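Local coordinates for cytolethal distending toxin protein C (Haemophilus ducreyi, PDB 1SR4) that probably acts as a carbohydrate-binding, ricin-like lectin subunit of a bacterial genotoxin that damages the DNA of host cells, at residues G83-D86 against C87-D91. Numbering follows the deposited sequence.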
# COMPACT_ATOMS: atom_id res chain seq x y z
N GLY C 83 6.56 29.71 1.13
CA GLY C 83 6.25 28.30 1.29
C GLY C 83 7.36 27.31 0.97
O GLY C 83 7.19 26.11 1.19
N THR C 84 8.48 27.79 0.45
CA THR C 84 9.63 26.94 0.13
C THR C 84 10.93 27.70 0.33
O THR C 84 10.95 28.93 0.39
CB THR C 84 9.67 26.48 -1.35
OG1 THR C 84 9.73 27.63 -2.20
CG2 THR C 84 8.45 25.63 -1.71
N THR C 85 12.02 26.95 0.43
CA THR C 85 13.35 27.54 0.53
C THR C 85 14.30 26.47 -0.01
O THR C 85 13.87 25.36 -0.35
CB THR C 85 13.72 27.97 2.00
OG1 THR C 85 14.95 28.71 1.96
CG2 THR C 85 13.92 26.76 2.91
N ASP C 86 15.58 26.81 -0.11
CA ASP C 86 16.60 25.89 -0.60
C ASP C 86 16.58 24.59 0.23
O ASP C 86 16.54 24.64 1.46
CB ASP C 86 17.98 26.53 -0.50
CG ASP C 86 19.04 25.75 -1.24
OD1 ASP C 86 19.25 24.55 -0.93
OD2 ASP C 86 19.69 26.34 -2.14
N CYS C 87 16.63 23.45 -0.46
CA CYS C 87 16.58 22.17 0.23
C CYS C 87 17.75 21.95 1.19
O CYS C 87 17.63 21.20 2.16
CB CYS C 87 16.48 21.01 -0.78
SG CYS C 87 14.90 20.93 -1.71
N LYS C 88 18.87 22.63 0.94
CA LYS C 88 20.05 22.52 1.81
C LYS C 88 19.84 23.12 3.21
O LYS C 88 20.60 22.83 4.13
CB LYS C 88 21.27 23.17 1.15
CG LYS C 88 21.92 22.36 0.02
CD LYS C 88 21.09 22.34 -1.28
CE LYS C 88 20.17 21.11 -1.37
NZ LYS C 88 19.58 20.92 -2.74
N ASP C 89 18.83 23.97 3.36
CA ASP C 89 18.54 24.56 4.68
C ASP C 89 17.70 23.54 5.44
O ASP C 89 16.50 23.71 5.64
CB ASP C 89 17.77 25.88 4.52
CG ASP C 89 17.44 26.53 5.86
OD1 ASP C 89 17.83 25.97 6.90
OD2 ASP C 89 16.78 27.59 5.87
N THR C 90 18.36 22.47 5.86
CA THR C 90 17.70 21.37 6.54
C THR C 90 16.91 21.73 7.80
O THR C 90 15.88 21.10 8.07
CB THR C 90 18.71 20.23 6.85
OG1 THR C 90 19.75 20.71 7.71
CG2 THR C 90 19.33 19.74 5.56
N ASP C 91 17.36 22.74 8.56
CA ASP C 91 16.64 23.15 9.77
C ASP C 91 15.21 23.57 9.45
O ASP C 91 14.31 23.45 10.28
CB ASP C 91 17.35 24.32 10.46
CG ASP C 91 18.56 23.89 11.28
OD1 ASP C 91 18.94 22.69 11.26
OD2 ASP C 91 19.14 24.77 11.95
O HOH W 1 16.48 29.24 3.77
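Asp86 and Asp89 close a local turn at the surface, where strand 84-86, paired antiparallel with strand 75-77, gives way to helix 90-93. The backbone bond of this type I beta turn runs from Asp89 N to Asp86 O (3.1 Å). A second bond, from the side chain of the same residue, joins it: Asp86 OD1 accepts Lys88 N at 2.7 Å, nearly straight at 164°, through its anti lone pair. The short aspartate side chain can do this because CG stands anti to the backbone N (chi1 -169°), beside its own carbonyl. Exposed Lys88 folds back past Asp86 OD1, its NZ 4.1 Å away, beyond a salt bridge but perhaps mildly attracted. Asp89 holds the N-cap position before the helix, where aspartate is common, and its carboxylate reaches a water that donates to Asp89 OD2 (2.7 Å). Thr85 offers its hydroxyl to the same water, at a doubtfully short distance; the two side chains cross at about a right angle. Buried Cys87 fixes the turn to the neighbouring strand through its disulfide with Cys76. Asp86 thus starts both an Asx turn, closed by Lys88 N, and a type I beta turn, closed by Asp89 N, within the ricin-like beta-trefoil fold of this toxin subunit.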